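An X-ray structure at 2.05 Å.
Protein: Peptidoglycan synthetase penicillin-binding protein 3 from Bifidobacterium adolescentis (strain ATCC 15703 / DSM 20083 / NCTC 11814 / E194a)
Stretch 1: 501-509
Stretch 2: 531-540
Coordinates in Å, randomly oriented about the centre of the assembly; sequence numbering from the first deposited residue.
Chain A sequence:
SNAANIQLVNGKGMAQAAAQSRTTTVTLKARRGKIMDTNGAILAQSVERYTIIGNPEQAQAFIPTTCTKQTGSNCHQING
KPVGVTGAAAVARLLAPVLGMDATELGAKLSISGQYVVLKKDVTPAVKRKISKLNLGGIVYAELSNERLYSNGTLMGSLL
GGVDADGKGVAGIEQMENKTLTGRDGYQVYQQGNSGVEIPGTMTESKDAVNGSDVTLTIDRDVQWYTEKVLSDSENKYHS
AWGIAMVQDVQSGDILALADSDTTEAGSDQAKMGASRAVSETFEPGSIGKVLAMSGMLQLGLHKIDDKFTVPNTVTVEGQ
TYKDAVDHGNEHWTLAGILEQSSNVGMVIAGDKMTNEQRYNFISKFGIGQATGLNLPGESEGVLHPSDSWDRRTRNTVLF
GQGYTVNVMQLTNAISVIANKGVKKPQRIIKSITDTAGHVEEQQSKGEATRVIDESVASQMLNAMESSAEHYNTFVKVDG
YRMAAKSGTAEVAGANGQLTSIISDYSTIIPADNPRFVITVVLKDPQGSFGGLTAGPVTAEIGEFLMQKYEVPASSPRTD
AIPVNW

Stretch 1 (501-509) SIISDYSTI
Stretch 2, residues 531-540: GGLTAGPVTA

Stretch 1 is an extended strand. Stretch 2 begins as loop and turn, with Gly 532 in a 3-10 conformation, and runs into a helix that includes residues 535 to 540. Strand and helix run in broadly the same direction, with 37° between their axes (signed crossing angle -37°) and a closest approach of 7.4 Å. The register is set by three CA pairs: Ser 504 CA to Gly 532 CA at 5.2 Å, Tyr 506 CA to Ala 535 CA at 5.5 Å, and Thr 508 CA to Thr 539 CA at 7.0 Å. The contact buries 394 Å², both sides summed.

The strand alternates. The CA-to-CB bonds of Ile 502, Ser 504, Tyr 506 and Thr 508 point toward stretch 2, while those of Ile 503, Asp 505 and Ser 507 point away.

Ser 501 makes no contact with stretch 2. Ile 502 (phi/psi -134/162) has chi1 66° and chi2 138°. Ile 502 CD1 lies 4.4 Å from Gly 532 CA, a loose contact between carbon atoms.

Ser 504 (-106/123) is the polar anchor. Its chi1 of 169° (t) brings OG within reach of Gly 532 O and Ala 535 N. Ser 504 OG donates to Gly 532 O at 2.7 Å and accepts from Ala 535 N at 3.1 Å, with an N-H...O angle of 159°. A small hydroxyl suits this place because it can donate and accept at once. The turn itself is braced by Thr 534 (chi1 -57°): Thr 534 OG1 donates to Gly 531 O at 2.6 Å. Gly 531 has phi/psi 48/-125, and its positive phi favours glycine.

The CA-to-CB bond of Asp 505 (-122/157, chi1 61°, p) points away from stretch 2. Asp 505 C still lies 4.0 Å from Ala 535 CB.

Tyr 506 (-162/132) gives the largest contact area in stretch 1. With chi1 -157° (t) and chi2 -83°, the ring lies against Gly 536, with Thr 539 nearby. Gly 536 CA sits over one face, 3.4 Å from the centroid of the Tyr 506 ring and 14° off its normal, a CH-pi contact. The nearest pair is Tyr 506 CD2 to Gly 536 CA, 3.3 Å. Glycine permits this closeness: an ideal CB on Gly 536 would lie a tight 3.0 Å from Tyr 506 CE2. Ala 535 points its methyl toward the strand, and Ala 535 CB packs 3.7 Å from Tyr 506 CB. This short side chain fills the space beside the tyrosine and Ser 504.

Thr 508 (-124/137, chi1 -58°, m) closes the contact. Thr 508 OG1 donates to Thr 539 OG1 at 3.0 Å. Thr 539 has chi1 75° (p), and Thr 539 OG1 donates in turn to Gly 536 O at 2.9 Å. The two buried hydroxyls thus form a short relay ending on a helix carbonyl. Thr 539 OG1 also approaches Tyr 506 CD1 to 3.6 Å, obliquely to the ring.

Ile 509 is out of reach. In the helix, Thr 539 N bonds to Ala 535 O at 3.1 Å, which helps to hold Ala 535 and Thr 539 one turn apart, both directed toward the strand.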

ATOM      1  N   SER A 501      -4.506  13.304  24.466  1.00 23.03           N
ATOM      2  CA  SER A 501      -3.472  12.657  23.663  1.00 18.86           C
ATOM      3  C   SER A 501      -3.054  13.580  22.540  1.00 17.90           C
ATOM      4  O   SER A 501      -3.854  14.392  22.058  1.00 22.23           O
ATOM      5  CB  SER A 501      -3.953  11.325  23.084  1.00 19.96           C
ATOM      6  OG  SER A 501      -3.992  10.307  24.082  1.00 20.24           O
ATOM      7  N   ILE A 502      -1.801  13.455  22.119  1.00 16.85           N
ATOM      8  CA  ILE A 502      -1.312  14.230  20.990  1.00 18.86           C
ATOM      9  C   ILE A 502      -0.527  13.335  20.037  1.00 24.07           C
ATOM     10  O   ILE A 502      -0.122  12.235  20.405  1.00 20.46           O
ATOM     11  CB  ILE A 502      -0.370  15.372  21.459  1.00 28.92           C
ATOM     12  CG1 ILE A 502       0.906  14.784  22.055  1.00 30.93           C
ATOM     13  CG2 ILE A 502      -1.070  16.286  22.507  1.00 25.22           C
ATOM     14  CD1 ILE A 502       2.174  15.517  21.631  1.00 35.35           C
ATOM     15  N   ILE A 503      -0.345  13.796  18.802  1.00 16.51           N
ATOM     16  CA  ILE A 503       0.639  13.205  17.924  1.00 15.19           C
ATOM     17  C   ILE A 503       1.784  14.193  17.809  1.00 19.16           C
ATOM     18  O   ILE A 503       1.577  15.406  17.954  1.00 18.31           O
ATOM     19  CB  ILE A 503       0.085  12.935  16.519  1.00 15.10           C
ATOM     20  CG1 ILE A 503      -0.651  14.169  16.014  1.00 22.87           C
ATOM     21  CG2 ILE A 503      -0.873  11.730  16.560  1.00 16.80           C
ATOM     22  CD1 ILE A 503      -0.595  14.350  14.556  1.00 19.19           C
ATOM     23  N   SER A 504       2.978  13.654  17.585  1.00 18.04           N
ATOM     24  CA  SER A 504       4.156  14.397  17.152  1.00 17.02           C
ATOM     25  C   SER A 504       4.374  14.045  15.683  1.00 19.66           C
ATOM     26  O   SER A 504       4.509  12.867  15.350  1.00 13.79           O
ATOM     27  CB  SER A 504       5.368  13.920  17.963  1.00 15.17           C
ATOM     28  OG  SER A 504       6.608  14.394  17.455  1.00 16.72           O
ATOM     29  N   ASP A 505       4.397  15.043  14.801  1.00 16.88           N
ATOM     30  CA  ASP A 505       4.665  14.775  13.387  1.00 14.60           C
ATOM     31  C   ASP A 505       5.868  15.555  12.910  1.00 16.15           C
ATOM     32  O   ASP A 505       6.243  16.577  13.497  1.00 11.56           O
ATOM     33  CB  ASP A 505       3.430  14.946  12.463  1.00 11.16           C
ATOM     34  CG  ASP A 505       2.839  16.361  12.460  1.00 18.95           C
ATOM     35  OD1 ASP A 505       3.308  17.226  13.212  1.00 17.82           O
ATOM     36  OD2 ASP A 505       1.862  16.612  11.696  1.00 15.42           O
ATOM     37  N   TYR A 506       6.487  15.061  11.850  1.00 12.88           N
ATOM     38  CA  TYR A 506       7.731  15.648  11.393  1.00 14.23           C
ATOM     39  C   TYR A 506       7.923  15.169   9.979  1.00 15.72           C
ATOM     40  O   TYR A 506       7.771  13.988   9.709  1.00 14.78           O
ATOM     41  CB  TYR A 506       8.898  15.169  12.284  1.00 10.31           C
ATOM     42  CG  TYR A 506      10.126  16.087  12.283  1.00 12.59           C
ATOM     43  CD1 TYR A 506      11.093  16.008  11.268  1.00 14.43           C
ATOM     44  CD2 TYR A 506      10.335  17.005  13.315  1.00 13.86           C
ATOM     45  CE1 TYR A 506      12.248  16.858  11.287  1.00 15.16           C
ATOM     46  CE2 TYR A 506      11.474  17.848  13.333  1.00 16.97           C
ATOM     47  CZ  TYR A 506      12.421  17.763  12.322  1.00 21.18           C
ATOM     48  OH  TYR A 506      13.546  18.605  12.352  1.00 23.19           O
ATOM     49  N   SER A 507       8.232  16.087   9.073  1.00 12.18           N
ATOM     50  CA  SER A 507       8.420  15.723   7.692  1.00 13.43           C
ATOM     51  C   SER A 507       9.683  16.409   7.184  1.00 17.21           C
ATOM     52  O   SER A 507       9.857  17.622   7.334  1.00 17.04           O
ATOM     53  CB  SER A 507       7.188  16.099   6.867  1.00 17.29           C
ATOM     54  OG  SER A 507       7.317  15.618   5.539  1.00 21.24           O
ATOM     55  N   THR A 508      10.556  15.608   6.584  1.00 16.40           N
ATOM     56  CA  THR A 508      11.874  16.047   6.193  1.00 13.34           C
ATOM     57  C   THR A 508      12.131  15.822   4.702  1.00 12.56           C
ATOM     58  O   THR A 508      11.809  14.757   4.156  1.00 15.11           O
ATOM     59  CB  THR A 508      12.950  15.235   6.945  1.00 24.31           C
ATOM     60  OG1 THR A 508      12.756  15.392   8.359  1.00 28.48           O
ATOM     61  CG2 THR A 508      14.338  15.762   6.567  1.00 23.13           C
ATOM     62  N   ILE A 509      12.727  16.820   4.063  1.00 13.87           N
ATOM     63  CA  ILE A 509      13.193  16.708   2.680  1.00 15.92           C
ATOM     64  C   ILE A 509      14.699  16.572   2.762  1.00 20.77           C
ATOM     65  O   ILE A 509      15.351  17.373   3.422  1.00 17.85           O
ATOM     66  CB  ILE A 509      12.877  17.995   1.885  1.00 12.64           C
ATOM     67  CG1 ILE A 509      11.360  18.190   1.786  1.00 16.19           C
ATOM     68  CG2 ILE A 509      13.534  17.937   0.517  1.00 14.64           C
ATOM     69  CD1 ILE A 509      10.926  19.644   1.423  1.00 12.79           C
ATOM     70  N   GLY A 531       9.941  14.660  24.101  1.00 21.17           N
ATOM     71  CA  GLY A 531       8.538  15.040  24.220  1.00 21.76           C
ATOM     72  C   GLY A 531       7.839  15.130  22.872  1.00 24.28           C
ATOM     73  O   GLY A 531       7.903  14.207  22.065  1.00 20.46           O
ATOM     74  N   GLY A 532       7.228  16.272  22.586  1.00 18.42           N
ATOM     75  CA  GLY A 532       6.439  16.400  21.376  1.00 17.80           C
ATOM     76  C   GLY A 532       7.244  16.556  20.099  1.00 17.06           C
ATOM     77  O   GLY A 532       6.664  16.626  19.008  1.00 17.39           O
ATOM     78  N   LEU A 533       8.572  16.589  20.218  1.00 17.86           N
ATOM     79  CA  LEU A 533       9.461  16.649  19.046  1.00 15.66           C
ATOM     80  C   LEU A 533      10.122  15.301  18.714  1.00 14.33           C
ATOM     81  O   LEU A 533      11.029  15.217  17.888  1.00 15.78           O
ATOM     82  CB  LEU A 533      10.538  17.724  19.267  1.00 18.72           C
ATOM     83  CG  LEU A 533       9.946  19.129  19.077  1.00 25.38           C
ATOM     84  CD1 LEU A 533      10.728  20.152  19.845  1.00 32.72           C
ATOM     85  CD2 LEU A 533       9.900  19.485  17.580  1.00 25.12           C
ATOM     86  N   THR A 534       9.654  14.247  19.362  1.00 14.70           N
ATOM     87  CA  THR A 534      10.241  12.921  19.198  1.00 17.10           C
ATOM     88  C   THR A 534      10.232  12.438  17.734  1.00 16.57           C
ATOM     89  O   THR A 534      11.130  11.716  17.315  1.00 16.68           O
ATOM     90  CB  THR A 534       9.535  11.897  20.116  1.00 13.91           C
ATOM     91  OG1 THR A 534       9.631  12.347  21.477  1.00 17.64           O
ATOM     92  CG2 THR A 534      10.207  10.530  20.031  1.00 12.91           C
ATOM     93  N   ALA A 535       9.234  12.836  16.953  1.00 12.53           N
ATOM     94  CA  ALA A 535       9.210  12.379  15.558  1.00 17.10           C
ATOM     95  C   ALA A 535      10.428  12.851  14.748  1.00 16.41           C
ATOM     96  O   ALA A 535      10.830  12.187  13.802  1.00 11.92           O
ATOM     97  CB  ALA A 535       7.896  12.755  14.855  1.00 10.48           C
ATOM     98  N   GLY A 536      11.023  13.979  15.135  1.00 11.21           N
ATOM     99  CA  GLY A 536      12.218  14.488  14.456  1.00 17.91           C
ATOM    100  C   GLY A 536      13.410  13.532  14.367  1.00 16.35           C
ATOM    101  O   GLY A 536      13.847  13.191  13.277  1.00 13.72           O
ATOM    102  N   PRO A 537      13.959  13.106  15.515  1.00 14.58           N
ATOM    103  CA  PRO A 537      15.109  12.180  15.494  1.00 17.26           C
ATOM    104  C   PRO A 537      14.753  10.873  14.775  1.00 14.73           C
ATOM    105  O   PRO A 537      15.611  10.260  14.166  1.00 19.34           O
ATOM    106  CB  PRO A 537      15.350  11.899  16.981  1.00 18.58           C
ATOM    107  CG  PRO A 537      14.850  13.186  17.683  1.00 20.38           C
ATOM    108  CD  PRO A 537      13.624  13.558  16.877  1.00 14.13           C
ATOM    109  N   VAL A 538      13.493  10.461  14.849  1.00 16.30           N
ATOM    110  CA  VAL A 538      13.057   9.252  14.144  1.00 18.43           C
ATOM    111  C   VAL A 538      13.176   9.443  12.626  1.00 17.27           C
ATOM    112  O   VAL A 538      13.658   8.554  11.948  1.00 18.69           O
ATOM    113  CB  VAL A 538      11.636   8.796  14.590  1.00 14.66           C
ATOM    114  CG1 VAL A 538      11.216   7.455  13.897  1.00 10.65           C
ATOM    115  CG2 VAL A 538      11.604   8.642  16.123  1.00 16.52           C
ATOM    116  N   THR A 539      12.800  10.607  12.083  1.00 15.23           N
ATOM    117  CA  THR A 539      12.946  10.782  10.634  1.00 16.52           C
ATOM    118  C   THR A 539      14.419  10.768  10.267  1.00 14.80           C
ATOM    119  O   THR A 539      14.792  10.293   9.207  1.00 18.36           O
ATOM    120  CB  THR A 539      12.325  12.095  10.096  1.00 16.53           C
ATOM    121  OG1 THR A 539      13.162  13.212  10.447  1.00 27.06           O
ATOM    122  CG2 THR A 539      10.915  12.290  10.645  1.00 11.43           C
ATOM    123  N   ALA A 540      15.249  11.320  11.153  1.00 14.27           N
ATOM    124  CA  ALA A 540      16.690  11.377  10.923  1.00 21.11           C
ATOM    125  C   ALA A 540      17.391  10.006  10.942  1.00 18.40           C
ATOM    126  O   ALA A 540      18.374   9.792  10.224  1.00 17.47           O
ATOM    127  CB  ALA A 540      17.362  12.359  11.921  1.00 17.06           C
TER